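Local coordinates for protein pleckstrin homology domain-containing family A member 8 (Homo sapiens, PDB 5KDI) that binds simple glycosphingolipids in the all-helical GLTP-fold of its lipid-transfer domain and probably carries them between membranes, at residues A[125-129]-A[141-145]; A[77-81]-A[93-97]; A[37-41]-A[157-162]. The protein carries 2 engineered substitutions. All coordinates share one frame; numbering follows the deposited sequence.

Contact 1: residues A[125-129]-A[141-145]. With 6S8 ((~{Z})-~{N}-[(~{E},2~{S},3~{R})-1-[(2~{R},3~{R},4~{S},5~{R},6~{R})-6-(hydroxymethyl)-3,4,5-tris(oxidanyl)oxan-2-yl]oxy-3-oxidanyl-octadec-4-en-2-yl]octadec-9-enamide), chain C.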
loop_
_atom_site.group_PDB
_atom_site.type_symbol
_atom_site.label_atom_id
_atom_site.label_comp_id
_atom_site.label_asym_id
_atom_site.label_seq_id
_atom_site.Cartn_x
_atom_site.Cartn_y
_atom_site.Cartn_z
ATOM N N LEU A 125 -5.028 -11.368 7.754
ATOM C CA LEU A 125 -3.692 -10.773 7.820
ATOM C C LEU A 125 -2.622 -11.816 7.685
ATOM O O LEU A 125 -1.688 -11.662 6.878
ATOM C CB LEU A 125 -3.502 -10.032 9.114
ATOM C CG LEU A 125 -4.227 -8.693 9.303
ATOM C CD1 LEU A 125 -4.215 -8.299 10.791
ATOM C CD2 LEU A 125 -3.644 -7.591 8.381
ATOM N N ASN A 126 -2.766 -12.931 8.387
ATOM C CA ASN A 126 -1.736 -13.916 8.394
ATOM C C ASN A 126 -1.684 -14.647 7.037
ATOM O O ASN A 126 -0.615 -14.933 6.524
ATOM C CB ASN A 126 -1.959 -14.926 9.526
ATOM C CG ASN A 126 -0.738 -15.740 9.778
ATOM O OD1 ASN A 126 0.353 -15.204 9.869
ATOM N ND2 ASN A 126 -0.912 -17.069 9.836
ATOM N N ASN A 127 -2.841 -14.909 6.439
ATOM C CA ASN A 127 -2.856 -15.527 5.103
ATOM C C ASN A 127 -2.139 -14.635 4.095
ATOM O O ASN A 127 -1.250 -15.088 3.304
ATOM C CB ASN A 127 -4.290 -15.734 4.673
ATOM C CG ASN A 127 -4.949 -17.000 5.329
ATOM O OD1 ASN A 127 -4.309 -17.777 6.070
ATOM N ND2 ASN A 127 -6.243 -17.223 5.008
ATOM N N ALA A 128 -2.468 -13.342 4.139
ATOM C CA ALA A 128 -1.861 -12.388 3.190
ATOM C C ALA A 128 -0.345 -12.273 3.453
ATOM O O ALA A 128 0.454 -12.248 2.479
ATOM C CB ALA A 128 -2.544 -11.044 3.310
ATOM N N TYR A 129 0.033 -12.267 4.743
ATOM C CA TYR A 129 1.456 -12.117 5.097
ATOM C C TYR A 129 2.364 -13.208 4.502
ATOM O O TYR A 129 3.420 -12.939 3.844
ATOM C CB TYR A 129 1.601 -12.091 6.631
ATOM C CG TYR A 129 3.014 -11.850 7.072
ATOM C CD1 TYR A 129 3.720 -12.828 7.730
ATOM C CD2 TYR A 129 3.608 -10.605 6.939
ATOM C CE1 TYR A 129 5.022 -12.592 8.166
ATOM C CE2 TYR A 129 4.909 -10.375 7.345
ATOM C CZ TYR A 129 5.603 -11.361 8.004
ATOM O OH TYR A 129 6.885 -11.120 8.447
ATOM N N VAL A 141 11.910 -9.406 12.358
ATOM C CA VAL A 141 10.781 -8.671 11.775
ATOM C C VAL A 141 9.536 -9.575 11.692
ATOM O O VAL A 141 8.418 -9.119 11.945
ATOM C CB VAL A 141 11.138 -7.979 10.454
ATOM C CG1 VAL A 141 9.908 -7.312 9.829
ATOM C CG2 VAL A 141 12.255 -6.942 10.673
ATOM N N ARG A 142 9.735 -10.879 11.456
ATOM C CA ARG A 142 8.610 -11.786 11.501
ATOM C C ARG A 142 7.985 -11.777 12.900
ATOM O O ARG A 142 6.757 -11.896 13.067
ATOM C CB ARG A 142 8.992 -13.207 11.109
ATOM C CG ARG A 142 9.336 -13.306 9.638
ATOM C CD ARG A 142 9.720 -14.721 9.216
ATOM N NE ARG A 142 10.125 -14.772 7.823
ATOM C CZ ARG A 142 10.346 -15.883 7.106
ATOM N NH1 ARG A 142 10.214 -17.064 7.675
ATOM N NH2 ARG A 142 10.718 -15.815 5.821
ATOM N N GLY A 143 8.856 -11.705 13.922
ATOM C CA GLY A 143 8.394 -11.571 15.314
ATOM C C GLY A 143 7.581 -10.297 15.573
ATOM O O GLY A 143 6.623 -10.333 16.322
ATOM N N VAL A 144 7.983 -9.194 14.951
ATOM C CA VAL A 144 7.226 -7.932 15.016
ATOM C C VAL A 144 5.875 -8.072 14.337
ATOM O O VAL A 144 4.867 -7.634 14.855
ATOM C CB VAL A 144 8.051 -6.772 14.423
ATOM C CG1 VAL A 144 7.223 -5.444 14.286
ATOM C CG2 VAL A 144 9.283 -6.568 15.305
ATOM N N PHE A 145 5.837 -8.757 13.220
ATOM C CA PHE A 145 4.557 -9.024 12.575
ATOM C C PHE A 145 3.694 -9.842 13.517
ATOM O O PHE A 145 2.486 -9.591 13.668
ATOM C CB PHE A 145 4.693 -9.778 11.279
ATOM C CG PHE A 145 3.342 -10.116 10.675
ATOM C CD1 PHE A 145 2.548 -9.114 10.128
ATOM C CD2 PHE A 145 2.802 -11.414 10.805
ATOM C CE1 PHE A 145 1.271 -9.445 9.659
ATOM C CE2 PHE A 145 1.567 -11.720 10.307
ATOM C CZ PHE A 145 0.811 -10.736 9.765
HETATM C C1 6S8 C . 11.845 -2.865 5.727
HETATM C C2 6S8 C . 10.585 -3.382 6.385
HETATM N N2 6S8 C . 9.433 -2.825 5.690
HETATM C C3 6S8 C . 10.563 -2.952 7.880
HETATM O O3 6S8 C . 11.767 -3.475 8.481
HETATM C C4 6S8 C . 9.351 -3.491 8.545
HETATM C C5 6S8 C . 8.449 -2.674 9.093
HETATM C C6 6S8 C . 7.194 -3.094 9.808
HETATM C C7 6S8 C . 6.852 -4.562 9.838
HETATM C C8 6S8 C . 5.915 -4.679 11.008
HETATM C C9 6S8 C . 4.996 -5.811 10.724
HETATM C C10 6S8 C . 3.931 -5.345 9.768
HETATM C C11 6S8 C . 2.542 -5.399 10.431
HETATM C C12 6S8 C . 1.491 -5.556 9.346
HETATM C C13 6S8 C . 0.334 -4.569 9.393
HETATM C C14 6S8 C . -0.729 -4.846 10.443
HETATM C C15 6S8 C . -2.125 -4.429 9.957
HETATM C C16 6S8 C . -2.982 -3.586 10.885
HETATM C C17 6S8 C . -4.391 -4.077 11.255
HETATM C C18 6S8 C . -5.414 -4.133 10.130
HETATM C C1A 6S8 C . 12.623 -0.852 4.665
HETATM O O1A 6S8 C . 11.919 -1.441 5.738
HETATM C C2A 6S8 C . 12.153 0.563 4.468
HETATM O O2A 6S8 C . 10.753 0.529 4.131
HETATM C C3A 6S8 C . 13.012 1.310 3.450
HETATM O O3A 6S8 C . 12.627 2.666 3.420
HETATM C C4A 6S8 C . 14.476 1.159 3.816
HETATM O O4A 6S8 C . 14.812 1.976 4.935
HETATM O O5A 6S8 C . 16.505 -1.840 4.826
HETATM C C5M 6S8 C . 14.819 -0.305 4.019
HETATM C C6A 6S8 C . 16.260 -0.477 4.420
HETATM O O6A 6S8 C . 13.981 -0.840 5.048
HETATM C CAA 6S8 C . 8.473 -3.573 5.167
HETATM O OAA 6S8 C . 8.485 -4.800 5.116
HETATM C CAB 6S8 C . 7.354 -2.785 4.555
HETATM C CAC 6S8 C . 6.481 -2.636 5.836
HETATM C CAD 6S8 C . 5.115 -3.083 5.542
HETATM C CAE 6S8 C . 4.240 -1.876 5.731
HETATM C CAF 6S8 C . 2.830 -2.354 5.417
HETATM C CAG 6S8 C . 2.127 -1.377 4.458
HETATM C CAH 6S8 C . 0.648 -1.212 4.828
HETATM C CAI 6S8 C . -0.026 -2.518 4.528
HETATM C CAJ 6S8 C . -0.982 -3.056 5.291
HETATM C CAK 6S8 C . -1.551 -2.433 6.526
HETATM C CAL 6S8 C . -2.904 -3.151 6.594
HETATM C CAM 6S8 C . -3.961 -2.427 7.400
HETATM C CAN 6S8 C . -4.211 -1.062 6.832
HETATM C CAO 6S8 C . -5.632 -0.640 7.126
HETATM C CAP 6S8 C . -6.581 -0.982 6.010
HETATM C CAQ 6S8 C . -7.405 0.198 5.607
HETATM C CAR 6S8 C . -7.616 0.104 4.149
#

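Contact 2: residues A[77-81]-A[93-97]. With 6S8 ((~{Z})-~{N}-[(~{E},2~{S},3~{R})-1-[(2~{R},3~{R},4~{S},5~{R},6~{R})-6-(hydroxymethyl)-3,4,5-tris(oxidanyl)oxan-2-yl]oxy-3-oxidanyl-octadec-4-en-2-yl]octadec-9-enamide), chain C.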
loop_
_atom_site.group_PDB
_atom_site.type_symbol
_atom_site.label_atom_id
_atom_site.label_comp_id
_atom_site.label_asym_id
_atom_site.label_seq_id
_atom_site.Cartn_x
_atom_site.Cartn_y
_atom_site.Cartn_z
ATOM N N ILE A 77 10.830 8.663 -12.397
ATOM C CA ILE A 77 11.746 8.736 -11.272
ATOM C C ILE A 77 12.715 7.537 -11.271
ATOM O O ILE A 77 13.933 7.734 -11.168
ATOM C CB ILE A 77 10.988 8.810 -9.923
ATOM C CG1 ILE A 77 10.146 10.120 -9.849
ATOM C CG2 ILE A 77 11.987 8.694 -8.752
ATOM C CD1 ILE A 77 9.165 10.283 -8.718
ATOM N N VAL A 78 12.181 6.333 -11.366
ATOM C CA VAL A 78 12.997 5.124 -11.299
ATOM C C VAL A 78 13.990 5.098 -12.456
ATOM O O VAL A 78 15.210 4.841 -12.248
ATOM C CB VAL A 78 12.134 3.868 -11.263
ATOM C CG1 VAL A 78 13.013 2.607 -11.397
ATOM C CG2 VAL A 78 11.342 3.821 -9.961
ATOM N N LEU A 79 13.488 5.392 -13.645
ATOM C CA LEU A 79 14.355 5.332 -14.835
ATOM C C LEU A 79 15.453 6.387 -14.745
ATOM O O LEU A 79 16.603 6.166 -15.202
ATOM C CB LEU A 79 13.527 5.499 -16.097
ATOM C CG LEU A 79 12.667 4.255 -16.425
ATOM C CD1 LEU A 79 11.771 4.505 -17.654
ATOM C CD2 LEU A 79 13.451 2.952 -16.474
ATOM N N HIS A 80 15.156 7.554 -14.170
ATOM C CA HIS A 80 16.233 8.552 -13.953
ATOM C C HIS A 80 17.287 8.050 -13.015
ATOM O O HIS A 80 18.502 8.278 -13.251
ATOM C CB HIS A 80 15.678 9.860 -13.474
ATOM C CG HIS A 80 16.744 10.833 -13.082
ATOM N ND1 HIS A 80 17.468 11.547 -14.019
ATOM C CD2 HIS A 80 17.263 11.178 -11.823
ATOM C CE1 HIS A 80 18.392 12.298 -13.360
ATOM N NE2 HIS A 80 18.233 12.093 -12.025
ATOM N N GLU A 81 16.854 7.400 -11.921
ATOM C CA GLU A 81 17.830 6.848 -10.969
ATOM C C GLU A 81 18.728 5.838 -11.593
ATOM O O GLU A 81 19.895 5.778 -11.276
ATOM C CB GLU A 81 17.145 6.344 -9.692
ATOM C CG GLU A 81 16.595 7.469 -8.793
ATOM C CD GLU A 81 16.168 7.003 -7.413
ATOM O OE1 GLU A 81 15.995 5.791 -7.233
ATOM O OE2 GLU A 81 16.005 7.899 -6.545
ATOM N N ALA A 93 14.685 6.714 -4.221
ATOM C CA ALA A 93 13.297 6.507 -4.533
ATOM C C ALA A 93 13.026 5.099 -5.034
ATOM O O ALA A 93 11.946 4.514 -4.736
ATOM C CB ALA A 93 12.824 7.553 -5.541
ATOM N N THR A 94 14.000 4.512 -5.752
ATOM C CA THR A 94 13.839 3.166 -6.271
ATOM C C THR A 94 13.684 2.133 -5.105
ATOM O O THR A 94 12.794 1.308 -5.132
ATOM C CB THR A 94 14.956 2.777 -7.212
ATOM O OG1 THR A 94 14.921 3.625 -8.353
ATOM C CG2 THR A 94 14.853 1.330 -7.652
ATOM N N GLU A 95 14.508 2.280 -4.073
ATOM C CA GLU A 95 14.426 1.435 -2.911
ATOM C C GLU A 95 13.131 1.693 -2.127
ATOM O O GLU A 95 12.455 0.749 -1.696
ATOM C CB GLU A 95 15.581 1.664 -2.007
ATOM C CG GLU A 95 15.603 0.802 -0.723
ATOM C CD GLU A 95 16.717 1.143 0.228
ATOM O OE1 GLU A 95 17.244 2.306 0.171
ATOM O OE2 GLU A 95 17.078 0.236 1.002
ATOM N N ALA A 96 12.770 2.970 -1.992
ATOM C CA ALA A 96 11.528 3.337 -1.254
ATOM C C ALA A 96 10.334 2.711 -1.957
ATOM O O ALA A 96 9.449 2.101 -1.309
ATOM C CB ALA A 96 11.361 4.842 -1.111
ATOM N N LEU A 97 10.304 2.809 -3.289
ATOM C CA LEU A 97 9.160 2.303 -4.021
ATOM C C LEU A 97 9.121 0.745 -4.016
ATOM O O LEU A 97 8.050 0.122 -4.094
ATOM C CB LEU A 97 9.184 2.901 -5.412
ATOM C CG LEU A 97 8.027 2.530 -6.339
ATOM C CD1 LEU A 97 6.652 2.904 -5.693
ATOM C CD2 LEU A 97 8.278 3.195 -7.711
HETATM C C1 6S8 C . 11.845 -2.865 5.727
HETATM C C2 6S8 C . 10.585 -3.382 6.385
HETATM N N2 6S8 C . 9.433 -2.825 5.690
HETATM C C3 6S8 C . 10.563 -2.952 7.880
HETATM O O3 6S8 C . 11.767 -3.475 8.481
HETATM C C4 6S8 C . 9.351 -3.491 8.545
HETATM C C5 6S8 C . 8.449 -2.674 9.093
HETATM C C6 6S8 C . 7.194 -3.094 9.808
HETATM C C7 6S8 C . 6.852 -4.562 9.838
HETATM C C8 6S8 C . 5.915 -4.679 11.008
HETATM C C9 6S8 C . 4.996 -5.811 10.724
HETATM C C10 6S8 C . 3.931 -5.345 9.768
HETATM C C11 6S8 C . 2.542 -5.399 10.431
HETATM C C12 6S8 C . 1.491 -5.556 9.346
HETATM C C13 6S8 C . 0.334 -4.569 9.393
HETATM C C14 6S8 C . -0.729 -4.846 10.443
HETATM C C15 6S8 C . -2.125 -4.429 9.957
HETATM C C16 6S8 C . -2.982 -3.586 10.885
HETATM C C17 6S8 C . -4.391 -4.077 11.255
HETATM C C18 6S8 C . -5.414 -4.133 10.130
HETATM C C1A 6S8 C . 12.623 -0.852 4.665
HETATM O O1A 6S8 C . 11.919 -1.441 5.738
HETATM C C2A 6S8 C . 12.153 0.563 4.468
HETATM O O2A 6S8 C . 10.753 0.529 4.131
HETATM C C3A 6S8 C . 13.012 1.310 3.450
HETATM O O3A 6S8 C . 12.627 2.666 3.420
HETATM C C4A 6S8 C . 14.476 1.159 3.816
HETATM O O4A 6S8 C . 14.812 1.976 4.935
HETATM O O5A 6S8 C . 16.505 -1.840 4.826
HETATM C C5M 6S8 C . 14.819 -0.305 4.019
HETATM C C6A 6S8 C . 16.260 -0.477 4.420
HETATM O O6A 6S8 C . 13.981 -0.840 5.048
HETATM C CAA 6S8 C . 8.473 -3.573 5.167
HETATM O OAA 6S8 C . 8.485 -4.800 5.116
HETATM C CAB 6S8 C . 7.354 -2.785 4.555
HETATM C CAC 6S8 C . 6.481 -2.636 5.836
HETATM C CAD 6S8 C . 5.115 -3.083 5.542
HETATM C CAE 6S8 C . 4.240 -1.876 5.731
HETATM C CAF 6S8 C . 2.830 -2.354 5.417
HETATM C CAG 6S8 C . 2.127 -1.377 4.458
HETATM C CAH 6S8 C . 0.648 -1.212 4.828
HETATM C CAI 6S8 C . -0.026 -2.518 4.528
HETATM C CAJ 6S8 C . -0.982 -3.056 5.291
HETATM C CAK 6S8 C . -1.551 -2.433 6.526
HETATM C CAL 6S8 C . -2.904 -3.151 6.594
HETATM C CAM 6S8 C . -3.961 -2.427 7.400
HETATM C CAN 6S8 C . -4.211 -1.062 6.832
HETATM C CAO 6S8 C . -5.632 -0.640 7.126
HETATM C CAP 6S8 C . -6.581 -0.982 6.010
HETATM C CAQ 6S8 C . -7.405 0.198 5.607
HETATM C CAR 6S8 C . -7.616 0.104 4.149
#

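Contact 3: residues A[37-41]-A[157-162]. With 6S8 ((~{Z})-~{N}-[(~{E},2~{S},3~{R})-1-[(2~{R},3~{R},4~{S},5~{R},6~{R})-6-(hydroxymethyl)-3,4,5-tris(oxidanyl)oxan-2-yl]oxy-3-oxidanyl-octadec-4-en-2-yl]octadec-9-enamide), chain C.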
loop_
_atom_site.group_PDB
_atom_site.type_symbol
_atom_site.label_atom_id
_atom_site.label_comp_id
_atom_site.label_asym_id
_atom_site.label_seq_id
_atom_site.Cartn_x
_atom_site.Cartn_y
_atom_site.Cartn_z
ATOM N N VAL A 37 -6.239 5.312 9.078
ATOM C CA VAL A 37 -6.920 4.096 9.495
ATOM C C VAL A 37 -6.063 3.348 10.488
ATOM O O VAL A 37 -6.577 2.880 11.503
ATOM C CB VAL A 37 -7.351 3.196 8.319
ATOM C CG1 VAL A 37 -8.134 1.986 8.823
ATOM C CG2 VAL A 37 -8.181 4.004 7.314
ATOM N N LEU A 38 -4.758 3.245 10.208
ATOM C CA LEU A 38 -3.817 2.562 11.162
ATOM C C LEU A 38 -3.873 3.281 12.514
ATOM O O LEU A 38 -3.886 2.638 13.584
ATOM C CB LEU A 38 -2.389 2.599 10.633
ATOM C CG LEU A 38 -2.076 1.680 9.445
ATOM C CD1 LEU A 38 -0.732 2.015 8.704
ATOM C CD2 LEU A 38 -2.126 0.218 9.905
ATOM N N ASP A 39 -3.912 4.603 12.485
ATOM C CA ASP A 39 -4.012 5.387 13.724
ATOM C C ASP A 39 -5.296 5.197 14.507
ATOM O O ASP A 39 -5.288 5.211 15.755
ATOM C CB ASP A 39 -3.735 6.885 13.446
ATOM C CG ASP A 39 -2.241 7.189 13.222
ATOM O OD1 ASP A 39 -1.378 6.387 13.698
ATOM O OD2 ASP A 39 -1.955 8.270 12.601
ATOM N N LYS A 40 -6.401 4.952 13.788
ATOM C CA LYS A 40 -7.680 4.656 14.433
ATOM C C LYS A 40 -7.578 3.239 15.106
ATOM O O LYS A 40 -8.115 3.019 16.171
ATOM C CB LYS A 40 -8.831 4.624 13.426
ATOM C CG LYS A 40 -9.331 5.915 12.824
ATOM C CD LYS A 40 -10.573 5.647 11.955
ATOM C CE LYS A 40 -10.893 6.748 10.956
ATOM N NZ LYS A 40 -11.197 8.056 11.581
ATOM N N LEU A 41 -6.931 2.303 14.443
ATOM C CA LEU A 41 -6.885 0.911 14.915
ATOM C C LEU A 41 -5.804 0.583 15.941
ATOM O O LEU A 41 -5.967 -0.380 16.721
ATOM C CB LEU A 41 -6.734 -0.037 13.709
ATOM C CG LEU A 41 -7.883 -0.008 12.685
ATOM C CD1 LEU A 41 -7.578 -0.818 11.468
ATOM C CD2 LEU A 41 -9.136 -0.458 13.385
ATOM N N ASP A 157 -14.576 -3.610 14.801
ATOM C CA ASP A 157 -13.717 -2.448 14.975
ATOM C C ASP A 157 -13.040 -2.110 13.675
ATOM O O ASP A 157 -12.811 -0.901 13.382
ATOM C CB ASP A 157 -12.661 -2.657 16.099
ATOM C CG ASP A 157 -13.256 -2.517 17.501
ATOM O OD1 ASP A 157 -14.476 -2.224 17.640
ATOM O OD2 ASP A 157 -12.500 -2.725 18.474
ATOM N N PHE A 158 -12.666 -3.150 12.902
ATOM C CA PHE A 158 -12.062 -2.928 11.617
ATOM C C PHE A 158 -13.020 -2.177 10.664
ATOM O O PHE A 158 -12.700 -1.130 10.154
ATOM C CB PHE A 158 -11.633 -4.255 10.988
ATOM C CG PHE A 158 -11.055 -4.101 9.622
ATOM C CD1 PHE A 158 -9.811 -3.507 9.438
ATOM C CD2 PHE A 158 -11.730 -4.593 8.520
ATOM C CE1 PHE A 158 -9.260 -3.354 8.169
ATOM C CE2 PHE A 158 -11.168 -4.480 7.242
ATOM C CZ PHE A 158 -9.959 -3.834 7.062
ATOM N N VAL A 159 -14.220 -2.692 10.467
ATOM C CA VAL A 159 -15.122 -2.011 9.564
ATOM C C VAL A 159 -15.540 -0.637 10.119
ATOM O O VAL A 159 -15.788 0.307 9.331
ATOM C CB VAL A 159 -16.324 -2.872 9.176
ATOM C CG1 VAL A 159 -15.863 -4.081 8.371
ATOM C CG2 VAL A 159 -17.131 -3.274 10.409
ATOM N N ALA A 160 -15.671 -0.501 11.441
ATOM C CA ALA A 160 -15.991 0.813 12.024
ATOM C C ALA A 160 -14.916 1.890 11.617
ATOM O O ALA A 160 -15.229 3.071 11.506
ATOM C CB ALA A 160 -16.080 0.706 13.544
ATOM N N ALA A 161 -13.653 1.476 11.464
ATOM C CA ALA A 161 -12.581 2.367 11.039
ATOM C C ALA A 161 -12.648 2.736 9.547
ATOM O O ALA A 161 -11.887 3.582 9.092
ATOM C CB ALA A 161 -11.193 1.796 11.364
ATOM N N LEU A 162 -13.540 2.081 8.810
ATOM C CA LEU A 162 -13.683 2.298 7.366
ATOM C C LEU A 162 -14.973 3.029 6.973
ATOM O O LEU A 162 -15.261 3.177 5.764
ATOM C CB LEU A 162 -13.624 0.982 6.636
ATOM C CG LEU A 162 -12.344 0.178 6.927
ATOM C CD1 LEU A 162 -12.511 -1.216 6.409
ATOM C CD2 LEU A 162 -11.139 0.909 6.375
HETATM C C1 6S8 C . 11.845 -2.865 5.727
HETATM C C2 6S8 C . 10.585 -3.382 6.385
HETATM N N2 6S8 C . 9.433 -2.825 5.690
HETATM C C3 6S8 C . 10.563 -2.952 7.880
HETATM O O3 6S8 C . 11.767 -3.475 8.481
HETATM C C4 6S8 C . 9.351 -3.491 8.545
HETATM C C5 6S8 C . 8.449 -2.674 9.093
HETATM C C6 6S8 C . 7.194 -3.094 9.808
HETATM C C7 6S8 C . 6.852 -4.562 9.838
HETATM C C8 6S8 C . 5.915 -4.679 11.008
HETATM C C9 6S8 C . 4.996 -5.811 10.724
HETATM C C10 6S8 C . 3.931 -5.345 9.768
HETATM C C11 6S8 C . 2.542 -5.399 10.431
HETATM C C12 6S8 C . 1.491 -5.556 9.346
HETATM C C13 6S8 C . 0.334 -4.569 9.393
HETATM C C14 6S8 C . -0.729 -4.846 10.443
HETATM C C15 6S8 C . -2.125 -4.429 9.957
HETATM C C16 6S8 C . -2.982 -3.586 10.885
HETATM C C17 6S8 C . -4.391 -4.077 11.255
HETATM C C18 6S8 C . -5.414 -4.133 10.130
HETATM C C1A 6S8 C . 12.623 -0.852 4.665
HETATM O O1A 6S8 C . 11.919 -1.441 5.738
HETATM C C2A 6S8 C . 12.153 0.563 4.468
HETATM O O2A 6S8 C . 10.753 0.529 4.131
HETATM C C3A 6S8 C . 13.012 1.310 3.450
HETATM O O3A 6S8 C . 12.627 2.666 3.420
HETATM C C4A 6S8 C . 14.476 1.159 3.816
HETATM O O4A 6S8 C . 14.812 1.976 4.935
HETATM O O5A 6S8 C . 16.505 -1.840 4.826
HETATM C C5M 6S8 C . 14.819 -0.305 4.019
HETATM C C6A 6S8 C . 16.260 -0.477 4.420
HETATM O O6A 6S8 C . 13.981 -0.840 5.048
HETATM C CAA 6S8 C . 8.473 -3.573 5.167
HETATM O OAA 6S8 C . 8.485 -4.800 5.116
HETATM C CAB 6S8 C . 7.354 -2.785 4.555
HETATM C CAC 6S8 C . 6.481 -2.636 5.836
HETATM C CAD 6S8 C . 5.115 -3.083 5.542
HETATM C CAE 6S8 C . 4.240 -1.876 5.731
HETATM C CAF 6S8 C . 2.830 -2.354 5.417
HETATM C CAG 6S8 C . 2.127 -1.377 4.458
HETATM C CAH 6S8 C . 0.648 -1.212 4.828
HETATM C CAI 6S8 C . -0.026 -2.518 4.528
HETATM C CAJ 6S8 C . -0.982 -3.056 5.291
HETATM C CAK 6S8 C . -1.551 -2.433 6.526
HETATM C CAL 6S8 C . -2.904 -3.151 6.594
HETATM C CAM 6S8 C . -3.961 -2.427 7.400
HETATM C CAN 6S8 C . -4.211 -1.062 6.832
HETATM C CAO 6S8 C . -5.632 -0.640 7.126
HETATM C CAP 6S8 C . -6.581 -0.982 6.010
HETATM C CAQ 6S8 C . -7.405 0.198 5.607
HETATM C CAR 6S8 C . -7.616 0.104 4.149
#

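Contact 1: residues A[125-129]-A[141-145]
The rings of Tyr-129 and Phe-145 lie flat against each other, face to face, their centroids 3.7 Å apart and their planes only 5° from parallel. This stack is the heart of the contact between helix 121-131 and helix 139-150, which run nearly antiparallel here with the axes of the two short segments 12.7 Å apart. Across this wide gap the two aromatics reach from facing helices in opposite directions. Both start alike: each CG stands anti to its own backbone N (chi1 -176° in Tyr-129, 176° in Phe-145), which swings the rings across the gap. As they overlap, the far end of each ring comes to the root of the other. Phe-145 CZ reaches Tyr-129 CB at 3.5 Å, while Phe-145 CB sits over the Tyr-129 face in a CH-pi contact. The Tyr-129 hydroxyl passes beyond the stack to Arg-142, its OH 3.5 Å from the aliphatic CG, and is hydrogen-bonded to His-137, a residue that also binds the glycolipid. At the rim of the Phe-145 ring, Asn-126 OD1 lies in the ring plane, 3.7 Å from CE2, where the ring's slightly positive C-H edge suits an oxygen. Another part of that edge meets the lipid: Phe-145 CD1 is 3.7 Å from 6S8 C11, and Leu-125 CD2 and Val-144 CG1 touch the same chain. Phenylalanine thus gives its face to the stack and its edge to the lipid's sphingoid-base chain, whereas tyrosine adds a polar tip, so dispersion forces join the helices and the hydroxyl ties the stack to a ligand-binding histidine.

Contact 2: residues A[77-81]-A[93-97]
Ile-77 opens the contact by laying its CG2 methyl on Ala-93 CB, 3.5 Å away, at the start of helix 93-115. Alanine is small enough to let the two helices come close, the axes of the two short segments 9.6 Å apart and crossing at -134°. One residue on, both methyls of Val-78 lie against Thr-94 OG1, CG1 at 3.7 Å, and CG2 also meets Leu-97 CD2, while Leu-199 and Tyr-200 of helix 172-202 pack on the same valine. Glu-81, a turn further along, supplies the polar part. With its chain extended beyond CG (chi2 -168°), this glutamate is long enough to carry its carboxylate to the first backbone N-H groups of the other helix. Glu-81 OE2 takes the Ala-93 N-H through its syn lone pair at 2.9 Å. Glu-81 OE1 accepts twice: from Thr-94 N at 2.8 Å on the syn side, and from the Thr-94 hydroxyl, OG1, at 2.7 Å on the anti side. Both donors reach OE1 from the same face of the carboxylate, tilted out of its plane, and three bonds in all fix the group's rotation. Lys-63 of helix 47-64 adds a salt bridge to OE2, which probably offsets the buried charge; the positive end of the helix dipole would probably stabilise it further. The arrangement is a carboxylate from the preceding helix receiving the first N-H groups of the next, where two neighbouring helices of the all-alpha GLTP-fold meet.

Contact 3: residues A[37-41]-A[157-162]
Leu-41, in the last turn of helix 35-41, packs its branched end on Ala-161 and Phe-158 of segment 157-162. Its CB does not point straight at the partner, but with CG beside the backbone N (chi1 -62°) and the chain then extended, the branched end swings over. CG comes first, 4.0 Å from Ala-161 CB. There the branches part: CD2 faces both Ala-161 CB and Asp-157 O, each 3.7 Å away, while CD1 goes to the edge of the Phe-158 ring, 4.0 Å from its CD1 atom. The same CD1 methyl of Leu-41 also lies near 6S8 C18, the end of one lipid chain. Alanine suits its place, since its single methyl also leaves room for Val-37 and for the aliphatic stem of Lys-40, whose CD runs past it at 3.9 Å. Val-37 CG1 in turn meets Leu-162 CD2, and both methyls touch 6S8 CAQ near the tip of the other chain, at 3.8 Å and 3.9 Å. Mostly apolar groups, meeting without a hydrogen bond between the segments, give a surface without directional demands, which fits the greasy ends of two hydrocarbon chains.

All three contacts touch the same glycolipid, yet at different parts of it. Contact 2 is fully buried, although its one neighbour to the ligand, Glu-95, faces the sugar; contacts 1 and 3 are partly buried, with exposed polar residues at their margins (Asn-126 in contact 1, Lys-40 and Asp-157 in contact 3), and line the hydrocarbon chains. Contacts 2 and 3 lie on opposite sides of the chain's centre. Chemistry follows place: a carboxylate bound to helix N-H groups in contact 2, an aromatic stack in contact 1, aliphatic methyls in contact 3. No helix is shared, but Phe-110 of helix 93-115, whose start is held in contact 2, touches Leu-125 and Phe-158 of the other two.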